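Local coordinates for disulfide bond protein A (PDB 3BCI) that probably works as a thiol-disulfide oxidoreductase of the thioredoxin family, using a redox-active cysteine pair in the oxidative folding of other proteins, at residues Cys26-Glu31 with Asp162-Glu167; Val47-Val52 with Lys77-Phe82; Lys84-Ala89 with Glu96-Glu101; Pro151-Asn156 with Glu167-Leu172. All coordinates share one frame; numbering follows the deposited sequence. Where two conformers were deposited one is given.

Contacts 1 and 4 lie on the same side of the chain's centre, and contact 3 lies opposite contact 4. Contacts 1 and 4 share Glu167 and helix 166-174. They also touch through hydroxyl-to-backbone bonds, so a buried strand-helix interface (contact 4) runs into a partly buried one beside the active-site helix (contact 1). Contacts 2 and 3 both use helix 79-88: its start meets strand 48-53, and its end meets the chain leading into helix 100-108. Contact 2, its centre about 6 Å from the chain's centre, is partly buried, aromatic and aliphatic; contact 3, buried, adds carbonyls against an indole. None of the four has a hydrogen bond between its two segments.

Contact 1: residues Cys26-Glu31 with Asp162-Glu167; sequences CKELDE and DPYDYE
The phenol ring of Tyr164 meets helix 24-42 edge-on: Leu29 N lies near the ring plane, 4.0 Å from Tyr164 CD1, while Glu28 CB comes in obliquely at 4.3 Å from Tyr164 CE1. With CG anti to the carbonyl carbon (chi1 -60°), Tyr164 carries its ring back along the helix surface, where it also touches Tyr25 and Pro151. Leu29 takes up the other half of the contact. Its branch point CG lies 3.3 Å from Pro163 O, and its CD1 meets Pro163 CB at 4.0 Å; the two side chains cross at about a right angle. The loop presenting these groups is a type I turn from Asp162 to Asp165, combined with an Asx turn in which Tyr164 N donates to Asp162 OD1 (3.0 Å), coming from above the carboxylate plane. Asp165 then N-caps helix 166-174 through a weak bond to Glu167 N. The loop docks one turn beyond Cys26, one of the Cys23-Cys26 pair, which forms a disulfide in this protein. Pro163 O, though pressed by leucine carbons, is satisfied by the hydroxyl of Tyr169. The interface is therefore held by van der Waals matching, with the loop's polar groups paired within the loop or with helix 166-174.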
# COMPACT_ATOMS: atom_id res chain seq x y z
N CYS A 26 4.70 9.96 0.00
CA CYS A 26 4.23 8.65 0.47
C CYS A 26 5.44 7.71 0.54
O CYS A 26 5.52 6.83 1.40
CB CYS A 26 3.18 8.08 -0.49
SG CYS A 26 1.63 8.98 -0.48
N LYS A 27 6.39 7.91 -0.36
CA LYS A 27 7.60 7.10 -0.40
C LYS A 27 8.40 7.41 0.87
O LYS A 27 8.99 6.52 1.49
CB LYS A 27 8.42 7.46 -1.65
CG LYS A 27 9.81 6.85 -1.75
CD LYS A 27 10.46 7.25 -3.08
CE LYS A 27 11.86 6.68 -3.23
NZ LYS A 27 12.83 7.31 -2.30
N GLU A 28 8.40 8.68 1.26
CA GLU A 28 9.10 9.12 2.46
C GLU A 28 8.50 8.50 3.70
O GLU A 28 9.22 8.08 4.60
CB GLU A 28 9.01 10.64 2.59
CG GLU A 28 10.21 11.37 2.07
CD GLU A 28 10.02 12.87 2.10
OE1 GLU A 28 9.55 13.40 3.12
OE2 GLU A 28 10.35 13.54 1.10
N LEU A 29 7.17 8.46 3.76
CA LEU A 29 6.50 7.86 4.91
C LEU A 29 6.92 6.39 5.02
O LEU A 29 7.29 5.91 6.09
CB LEU A 29 4.98 7.98 4.77
CG LEU A 29 4.10 7.44 5.90
CD1 LEU A 29 2.73 8.10 5.83
CD2 LEU A 29 3.96 5.91 5.80
N ASP A 30 6.89 5.69 3.89
CA ASP A 30 7.26 4.28 3.89
C ASP A 30 8.68 4.06 4.43
O ASP A 30 8.89 3.20 5.29
CB ASP A 30 7.18 3.72 2.47
CG ASP A 30 7.40 2.22 2.42
OD1 ASP A 30 6.44 1.47 2.71
OD2 ASP A 30 8.53 1.80 2.11
N GLU A 31 9.63 4.84 3.94
CA GLU A 31 11.03 4.72 4.35
C GLU A 31 11.26 5.08 5.81
O GLU A 31 12.03 4.42 6.50
CB GLU A 31 11.91 5.63 3.49
CG GLU A 31 11.73 5.46 1.99
CD GLU A 31 12.49 6.51 1.20
OE1 GLU A 31 12.43 7.70 1.58
OE2 GLU A 31 13.14 6.16 0.19
N ASP A 162 1.96 13.42 13.17
CA ASP A 162 3.05 13.50 12.20
C ASP A 162 3.18 12.11 11.57
O ASP A 162 3.88 11.25 12.10
CB ASP A 162 4.35 13.89 12.90
CG ASP A 162 5.51 14.00 11.93
OD1 ASP A 162 5.32 13.71 10.73
OD2 ASP A 162 6.62 14.36 12.37
N PRO A 163 2.53 11.90 10.42
CA PRO A 163 2.56 10.61 9.71
C PRO A 163 3.94 10.16 9.23
O PRO A 163 4.09 9.04 8.76
CB PRO A 163 1.58 10.83 8.57
CG PRO A 163 1.82 12.27 8.23
CD PRO A 163 1.85 12.92 9.60
N TYR A 164 4.93 11.03 9.36
CA TYR A 164 6.29 10.70 8.93
C TYR A 164 7.14 10.24 10.11
O TYR A 164 8.27 9.82 9.93
CB TYR A 164 6.95 11.92 8.29
CG TYR A 164 6.23 12.43 7.07
CD1 TYR A 164 6.33 11.77 5.84
CD2 TYR A 164 5.42 13.56 7.14
CE1 TYR A 164 5.66 12.23 4.72
CE2 TYR A 164 4.73 14.03 6.02
CZ TYR A 164 4.86 13.35 4.82
OH TYR A 164 4.18 13.79 3.71
N ASP A 165 6.58 10.32 11.31
CA ASP A 165 7.32 9.94 12.51
C ASP A 165 6.73 8.73 13.22
O ASP A 165 5.62 8.78 13.74
CB ASP A 165 7.37 11.16 13.44
CG ASP A 165 8.06 10.86 14.75
OD1 ASP A 165 8.90 9.93 14.80
OD2 ASP A 165 7.78 11.58 15.72
N TYR A 166 7.49 7.64 13.24
CA TYR A 166 7.05 6.42 13.89
C TYR A 166 6.54 6.67 15.31
O TYR A 166 5.51 6.13 15.71
CB TYR A 166 8.19 5.40 13.93
CG TYR A 166 7.94 4.27 14.90
CD1 TYR A 166 6.94 3.32 14.67
CD2 TYR A 166 8.68 4.16 16.08
CE1 TYR A 166 6.68 2.30 15.58
CE2 TYR A 166 8.43 3.15 17.00
CZ TYR A 166 7.43 2.22 16.75
OH TYR A 166 7.18 1.23 17.66
N GLU A 167 7.26 7.51 16.06
CA GLU A 167 6.87 7.79 17.44
C GLU A 167 5.49 8.43 17.56
O GLU A 167 4.85 8.35 18.61
CB GLU A 167 7.91 8.68 18.12
CG GLU A 167 9.33 8.20 17.92
CD GLU A 167 10.29 8.74 18.96
OE1 GLU A 167 10.21 9.94 19.29
OE2 GLU A 167 11.13 7.95 19.45

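Contact 2: residues Val47-Val52 with Lys77-Phe82; sequences VEYQFV and KSFLDF
Tyr49 overlaps two residues of the first turn of helix 79-88 through CE2. This atom is 3.8 Å from Leu80 CD2, and Tyr49 CD2 lies 4.0 Å from the same methyl, which approaches the ring obliquely. The same CE2 stands 4.1 Å from Phe79 CE2; each CE2 lies near the plane of the other ring, so the aromatic pair meets edge to edge, with the side chains crossing at about a right angle. Both aromatic groups have CG anti to their backbone N (chi1 168° for Tyr49 and -178° for Phe79), which extends the rings toward one another. The backbones stay well apart, 9.9 Å at their closest, from Tyr49 CA to Leu80 CA. One face of the tyrosine is backed by its own strand, with Phe51 N 4.3 Å above the ring plane near the rim. The phenol oxygen is paired farther along the helix, bonding to Gln83 OE1, so the ring is tethered at its polar end and packed at CE2. Phe79 also packs on Ser68 and Leu72 of helix 61-74, and Leu80 on Met34 and Arg38 of helix 24-42. Strand 48-53 is an outermost strand of the thioredoxin-fold sheet, and the arrangement joins it to the helical insertion that distinguishes DsbA proteins.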
# COMPACT_ATOMS: atom_id res chain seq x y z
N VAL A 47 -1.59 -4.72 15.44
CA VAL A 47 -2.58 -3.86 14.80
C VAL A 47 -2.91 -4.39 13.43
O VAL A 47 -2.23 -5.28 12.91
CB VAL A 47 -2.05 -2.41 14.61
CG1 VAL A 47 -1.52 -1.87 15.93
CG2 VAL A 47 -0.96 -2.39 13.54
N GLU A 48 -3.98 -3.87 12.84
CA GLU A 48 -4.36 -4.23 11.49
C GLU A 48 -3.86 -3.04 10.68
O GLU A 48 -4.07 -1.89 11.07
CB GLU A 48 -5.88 -4.32 11.36
CG GLU A 48 -6.51 -5.41 12.21
CD GLU A 48 -6.38 -6.78 11.60
OE1 GLU A 48 -5.37 -7.05 10.92
OE2 GLU A 48 -7.30 -7.61 11.81
N TYR A 49 -3.15 -3.31 9.59
CA TYR A 49 -2.63 -2.24 8.74
C TYR A 49 -3.39 -2.26 7.42
O TYR A 49 -3.64 -3.33 6.85
CB TYR A 49 -1.14 -2.44 8.47
CG TYR A 49 -0.59 -1.55 7.38
CD1 TYR A 49 -0.53 -0.16 7.54
CD2 TYR A 49 -0.14 -2.09 6.17
CE1 TYR A 49 -0.04 0.67 6.51
CE2 TYR A 49 0.34 -1.28 5.15
CZ TYR A 49 0.39 0.09 5.33
OH TYR A 49 0.89 0.88 4.31
N GLN A 50 -3.77 -1.08 6.95
CA GLN A 50 -4.47 -0.96 5.68
C GLN A 50 -3.93 0.22 4.89
O GLN A 50 -3.81 1.33 5.41
CB GLN A 50 -5.98 -0.76 5.90
CG GLN A 50 -6.74 -0.44 4.60
CD GLN A 50 -8.25 -0.39 4.79
OE1 GLN A 50 -8.75 -0.17 5.89
NE2 GLN A 50 -8.98 -0.58 3.69
N PHE A 51 -3.58 -0.04 3.64
CA PHE A 51 -3.08 1.00 2.75
C PHE A 51 -4.20 1.29 1.76
O PHE A 51 -4.69 0.37 1.09
CB PHE A 51 -1.83 0.50 2.01
CG PHE A 51 -1.24 1.52 1.06
CD1 PHE A 51 -0.65 2.68 1.54
CD2 PHE A 51 -1.29 1.31 -0.32
CE1 PHE A 51 -0.11 3.62 0.67
CE2 PHE A 51 -0.76 2.25 -1.20
CZ PHE A 51 -0.17 3.41 -0.70
N VAL A 52 -4.63 2.54 1.70
CA VAL A 52 -5.70 2.93 0.78
C VAL A 52 -5.05 3.79 -0.29
O VAL A 52 -4.61 4.90 -0.02
CB VAL A 52 -6.81 3.73 1.49
CG1 VAL A 52 -7.91 4.09 0.50
CG2 VAL A 52 -7.39 2.92 2.65
N LYS A 77 1.90 -12.31 3.59
CA LYS A 77 3.17 -12.24 4.30
C LYS A 77 4.29 -11.59 3.48
O LYS A 77 5.37 -11.32 4.00
CB LYS A 77 3.60 -13.64 4.77
CG LYS A 77 2.60 -14.29 5.72
CD LYS A 77 3.08 -15.64 6.24
CE LYS A 77 3.54 -15.55 7.69
NZ LYS A 77 4.03 -16.86 8.21
N SER A 78 4.01 -11.32 2.21
CA SER A 78 4.99 -10.68 1.33
C SER A 78 4.57 -9.26 0.96
O SER A 78 5.31 -8.54 0.30
CB SER A 78 5.13 -11.47 0.02
OG SER A 78 5.56 -12.80 0.25
N PHE A 79 3.37 -8.86 1.39
CA PHE A 79 2.84 -7.54 1.05
C PHE A 79 3.72 -6.35 1.45
O PHE A 79 3.98 -5.47 0.63
CB PHE A 79 1.44 -7.37 1.65
CG PHE A 79 0.80 -6.04 1.33
CD1 PHE A 79 0.51 -5.70 0.01
CD2 PHE A 79 0.52 -5.13 2.34
CE1 PHE A 79 -0.06 -4.46 -0.30
CE2 PHE A 79 -0.04 -3.89 2.04
CZ PHE A 79 -0.33 -3.55 0.73
N LEU A 80 4.18 -6.32 2.70
CA LEU A 80 5.00 -5.20 3.14
C LEU A 80 6.33 -5.10 2.39
O LEU A 80 6.83 -4.00 2.15
CB LEU A 80 5.23 -5.28 4.66
CG LEU A 80 3.94 -5.03 5.45
CD1 LEU A 80 4.23 -5.07 6.95
CD2 LEU A 80 3.35 -3.67 5.07
N ASP A 81 6.90 -6.24 2.01
CA ASP A 81 8.15 -6.20 1.25
C ASP A 81 7.85 -5.65 -0.13
O ASP A 81 8.62 -4.86 -0.68
CB ASP A 81 8.76 -7.60 1.09
CG ASP A 81 9.31 -8.16 2.39
OD1 ASP A 81 9.78 -7.37 3.24
OD2 ASP A 81 9.28 -9.39 2.54
N PHE A 82 6.73 -6.08 -0.69
CA PHE A 82 6.32 -5.62 -2.01
C PHE A 82 6.16 -4.10 -2.00
O PHE A 82 6.65 -3.40 -2.89
CB PHE A 82 4.99 -6.26 -2.40
CG PHE A 82 4.53 -5.89 -3.78
CD1 PHE A 82 5.15 -6.43 -4.90
CD2 PHE A 82 3.51 -4.95 -3.97
CE1 PHE A 82 4.77 -6.04 -6.18
CE2 PHE A 82 3.12 -4.56 -5.24
CZ PHE A 82 3.76 -5.10 -6.35

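Contact 3: residues Lys84-Ala89 with Glu96-Glu101; sequences KQLFAA and EWLTKE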
# COMPACT_ATOMS: atom_id res chain seq x y z
N LYS A 84 7.40 -1.87 0.15
CA LYS A 84 8.68 -1.21 0.34
C LYS A 84 9.48 -1.18 -0.96
O LYS A 84 9.99 -0.14 -1.37
CB LYS A 84 9.49 -1.92 1.43
CG LYS A 84 10.90 -1.36 1.61
CD LYS A 84 11.58 -1.98 2.83
CE LYS A 84 11.80 -3.47 2.65
NZ LYS A 84 11.96 -4.16 3.96
N GLN A 85 9.59 -2.34 -1.60
CA GLN A 85 10.33 -2.47 -2.84
C GLN A 85 9.73 -1.66 -3.98
O GLN A 85 10.46 -1.16 -4.84
CB GLN A 85 10.45 -3.95 -3.24
CG GLN A 85 11.42 -4.74 -2.36
CD GLN A 85 11.40 -6.23 -2.64
OE1 GLN A 85 11.40 -6.66 -3.80
NE2 GLN A 85 11.39 -7.04 -1.58
N LEU A 86 8.41 -1.52 -4.00
CA LEU A 86 7.77 -0.75 -5.07
C LEU A 86 8.03 0.75 -4.87
O LEU A 86 8.37 1.45 -5.82
CB LEU A 86 6.27 -1.04 -5.13
CG LEU A 86 5.52 -0.41 -6.32
CD1 LEU A 86 6.19 -0.81 -7.63
CD2 LEU A 86 4.07 -0.89 -6.32
N PHE A 87 7.87 1.24 -3.65
CA PHE A 87 8.13 2.65 -3.37
C PHE A 87 9.58 2.98 -3.71
O PHE A 87 9.88 4.07 -4.22
CB PHE A 87 7.86 2.98 -1.90
CG PHE A 87 6.46 3.41 -1.62
CD1 PHE A 87 5.67 2.71 -0.71
CD2 PHE A 87 5.92 4.53 -2.24
CE1 PHE A 87 4.37 3.11 -0.43
CE2 PHE A 87 4.61 4.95 -1.96
CZ PHE A 87 3.84 4.24 -1.05
N ALA A 88 10.48 2.04 -3.45
CA ALA A 88 11.91 2.23 -3.72
C ALA A 88 12.23 2.42 -5.21
O ALA A 88 13.26 3.00 -5.55
CB ALA A 88 12.71 1.05 -3.17
N ALA A 89 11.35 1.93 -6.08
CA ALA A 89 11.57 2.06 -7.52
C ALA A 89 10.87 3.26 -8.12
O ALA A 89 10.89 3.46 -9.33
CB ALA A 89 11.10 0.78 -8.22
N GLU A 96 4.59 7.34 -16.60
CA GLU A 96 3.70 6.22 -16.30
C GLU A 96 4.63 5.03 -16.10
O GLU A 96 4.62 4.08 -16.88
CB GLU A 96 2.75 5.95 -17.47
CG GLU A 96 2.01 7.18 -17.96
CD GLU A 96 0.95 6.86 -19.00
OE1 GLU A 96 1.09 5.82 -19.68
OE2 GLU A 96 -0.01 7.64 -19.14
N TRP A 97 5.45 5.10 -15.05
CA TRP A 97 6.42 4.05 -14.75
C TRP A 97 5.84 2.76 -14.18
O TRP A 97 6.52 1.74 -14.17
CB TRP A 97 7.50 4.59 -13.81
CG TRP A 97 6.99 5.03 -12.46
CD1 TRP A 97 6.45 6.24 -12.14
CD2 TRP A 97 7.00 4.26 -11.25
NE1 TRP A 97 6.11 6.27 -10.81
CE2 TRP A 97 6.44 5.07 -10.24
CE3 TRP A 97 7.42 2.96 -10.93
CZ2 TRP A 97 6.29 4.62 -8.91
CZ3 TRP A 97 7.27 2.52 -9.61
CH2 TRP A 97 6.71 3.35 -8.62
N LEU A 98 4.60 2.79 -13.70
CA LEU A 98 3.98 1.59 -13.15
C LEU A 98 3.41 0.72 -14.27
O LEU A 98 2.21 0.51 -14.37
CB LEU A 98 2.87 1.95 -12.15
CG LEU A 98 3.37 2.49 -10.80
CD1 LEU A 98 2.21 3.11 -10.03
CD2 LEU A 98 4.00 1.34 -10.00
N THR A 99 4.31 0.20 -15.10
CA THR A 99 3.94 -0.65 -16.22
C THR A 99 3.76 -2.10 -15.75
O THR A 99 4.23 -2.47 -14.68
CB THR A 99 5.03 -0.63 -17.30
OG1 THR A 99 6.23 -1.20 -16.77
CG2 THR A 99 5.32 0.81 -17.74
N LYS A 100 3.08 -2.90 -16.56
CA LYS A 100 2.87 -4.30 -16.20
C LYS A 100 4.21 -5.03 -16.20
O LYS A 100 4.41 -6.00 -15.46
CB LYS A 100 1.90 -4.95 -17.18
CG LYS A 100 0.50 -4.35 -17.10
CD LYS A 100 -0.46 -5.06 -18.03
CE LYS A 100 -1.84 -4.42 -17.96
NZ LYS A 100 -2.78 -5.03 -18.94
N GLU A 101 5.14 -4.56 -17.04
CA GLU A 101 6.46 -5.16 -17.12
C GLU A 101 7.17 -4.98 -15.78
O GLU A 101 7.69 -5.94 -15.21
CB GLU A 101 7.30 -4.49 -18.21
CG GLU A 101 8.65 -5.17 -18.44
CD GLU A 101 9.61 -4.34 -19.27
OE1 GLU A 101 9.14 -3.53 -20.10
OE2 GLU A 101 10.84 -4.51 -19.12
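Leu86 O accepts a bond from Ala89 N at 3.0 Å and also comes within 3.8 Å of Trp97 CH2. The second carbonyl of this helix end, Ala89 O, lies over a face of the indole, 3.8 Å from Trp97 CZ3 and offset toward the rim. Leu98 CG covers the opposite face, 3.8 Å above the plane and over its centre. The indole of Trp97 is thus sandwiched between a backbone oxygen and the next residue's side chain. A chi1 of 62°, with CG between the backbone N and the carbonyl carbon, turns the indole toward the helix end. Leu86 CD1 completes the apolar floor, touching Trp97 CZ3 at 4.0 Å and Leu98 CD2 at 3.9 Å. Leu98 is the centre of an inverse gamma turn, its N donates to Asp60 OD2, and Trp97 and Leu98 both reach Leu86. Thr99 next caps helix 100-108 through Leu102 N. Residues 96-99 therefore lead into that helix across the end of helix 79-88; Leu102 and His106 of helix 100-108 also press on Leu86, while Phe87 turns away to Cys26 and Asp30 of helix 24-42.

Contact 4: residues Pro151-Asn156 with Glu167-Leu172; sequences PTAFIN and ESYEKL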
# COMPACT_ATOMS: atom_id res chain seq x y z
N PRO A 151 0.48 12.06 1.91
CA PRO A 151 -0.01 10.95 2.73
C PRO A 151 -0.61 11.41 4.06
O PRO A 151 -0.22 12.44 4.60
CB PRO A 151 1.26 10.13 2.95
CG PRO A 151 2.31 11.20 3.07
CD PRO A 151 1.95 12.13 1.93
N THR A 152 -1.58 10.65 4.55
CA THR A 152 -2.20 10.94 5.84
C THR A 152 -2.46 9.59 6.49
O THR A 152 -2.72 8.60 5.80
CB THR A 152 -3.54 11.72 5.69
OG1 THR A 152 -4.35 11.13 4.66
CG2 THR A 152 -3.26 13.18 5.36
N ALA A 153 -2.37 9.54 7.81
CA ALA A 153 -2.58 8.29 8.53
C ALA A 153 -3.54 8.48 9.69
O ALA A 153 -3.59 9.55 10.29
CB ALA A 153 -1.24 7.74 9.02
N PHE A 154 -4.29 7.43 9.98
CA PHE A 154 -5.26 7.43 11.06
C PHE A 154 -5.18 6.12 11.83
O PHE A 154 -4.90 5.07 11.25
CB PHE A 154 -6.68 7.59 10.49
CG PHE A 154 -6.90 8.89 9.77
CD1 PHE A 154 -7.44 9.99 10.44
CD2 PHE A 154 -6.57 9.02 8.43
CE1 PHE A 154 -7.64 11.20 9.77
CE2 PHE A 154 -6.76 10.23 7.75
CZ PHE A 154 -7.30 11.32 8.42
N ILE A 155 -5.42 6.19 13.14
CA ILE A 155 -5.41 5.00 13.98
C ILE A 155 -6.77 5.02 14.66
O ILE A 155 -7.07 5.90 15.46
CB ILE A 155 -4.27 5.03 15.02
CG1 ILE A 155 -2.92 5.07 14.29
CG2 ILE A 155 -4.35 3.80 15.91
CD1 ILE A 155 -1.71 5.03 15.20
N ASN A 156 -7.60 4.04 14.32
CA ASN A 156 -8.96 3.96 14.83
C ASN A 156 -9.67 5.28 14.57
O ASN A 156 -10.40 5.79 15.41
CB ASN A 156 -8.99 3.64 16.33
CG ASN A 156 -8.57 2.22 16.63
OD1 ASN A 156 -8.61 1.35 15.75
ND2 ASN A 156 -8.17 1.96 17.87
N GLU A 167 7.26 7.51 16.06
CA GLU A 167 6.87 7.79 17.44
C GLU A 167 5.49 8.43 17.56
O GLU A 167 4.85 8.35 18.61
CB GLU A 167 7.91 8.68 18.12
CG GLU A 167 9.33 8.20 17.92
CD GLU A 167 10.29 8.74 18.96
OE1 GLU A 167 10.21 9.94 19.29
OE2 GLU A 167 11.13 7.95 19.45
N SER A 168 5.03 9.07 16.49
CA SER A 168 3.72 9.70 16.52
C SER A 168 2.64 8.61 16.44
O SER A 168 1.54 8.78 16.97
CB SER A 168 3.57 10.69 15.36
OG SER A 168 2.36 11.40 15.48
N TYR A 169 2.96 7.50 15.79
CA TYR A 169 2.01 6.39 15.69
C TYR A 169 1.99 5.69 17.05
O TYR A 169 0.93 5.41 17.61
CB TYR A 169 2.46 5.38 14.63
CG TYR A 169 2.37 5.88 13.21
CD1 TYR A 169 1.37 5.41 12.34
CD2 TYR A 169 3.29 6.81 12.72
CE1 TYR A 169 1.30 5.86 11.03
CE2 TYR A 169 3.22 7.26 11.41
CZ TYR A 169 2.23 6.78 10.57
OH TYR A 169 2.16 7.23 9.27
N GLU A 170 3.19 5.42 17.56
CA GLU A 170 3.36 4.75 18.84
C GLU A 170 2.60 5.49 19.93
O GLU A 170 2.03 4.87 20.83
CB GLU A 170 4.85 4.68 19.17
CG GLU A 170 5.20 3.84 20.38
CD GLU A 170 6.69 3.60 20.49
OE1 GLU A 170 7.45 4.59 20.49
OE2 GLU A 170 7.10 2.42 20.58
N LYS A 171 2.58 6.81 19.83
CA LYS A 171 1.89 7.65 20.80
C LYS A 171 0.41 7.27 20.87
O LYS A 171 -0.13 7.07 21.95
CB LYS A 171 2.05 9.12 20.40
CG LYS A 171 1.59 10.12 21.44
CD LYS A 171 2.07 11.51 21.06
CE LYS A 171 1.08 12.58 21.50
NZ LYS A 171 1.49 13.93 21.02
N LEU A 172 -0.23 7.17 19.71
CA LEU A 172 -1.64 6.80 19.65
C LEU A 172 -1.88 5.34 20.05
O LEU A 172 -2.92 5.01 20.63
CB LEU A 172 -2.20 7.01 18.24
CG LEU A 172 -2.65 8.42 17.88
CD1 LEU A 172 -3.22 8.43 16.46
CD2 LEU A 172 -3.70 8.89 18.87
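A chi1 of -61° sets Ile155 CG1 anti to the carbonyl carbon, and a fully extended chi2 of -177° then drives CD1 off the strand into helix 166-174. That methyl sits in the helix surface, 3.7 Å from Leu172 CB and 3.6 Å from Tyr169 O. Leu172 reaches back, its CD1 lying 3.8 Å from Ile155 CB, and the two side chains cross at a slant. Two residues earlier, Ala153 CB meets the far end of Tyr169: it is 3.7 Å from CE1 and 3.4 Å from OH of that tyrosine, approaching the ring obliquely. The phenol end lies over Ala153, and its hydroxyl is hydrogen-bonded to Pro163 O, which anchors that end. Tyr169 also touches Leu29 and Val33 of helix 24-42, while Ile155 packs on Val15 of the neighbouring strand. Axes of strand 152-155 and helix 167-172 pass 9.4 Å apart at 22°, close to parallel. The strand follows the cis peptide before Pro151, whose ring touches Cys26, and pairs with 158-159 before the chain enters the helix. This is the closing beta-beta-alpha unit of the thioredoxin fold, with the cis-proline against Cys26 of the redox pair.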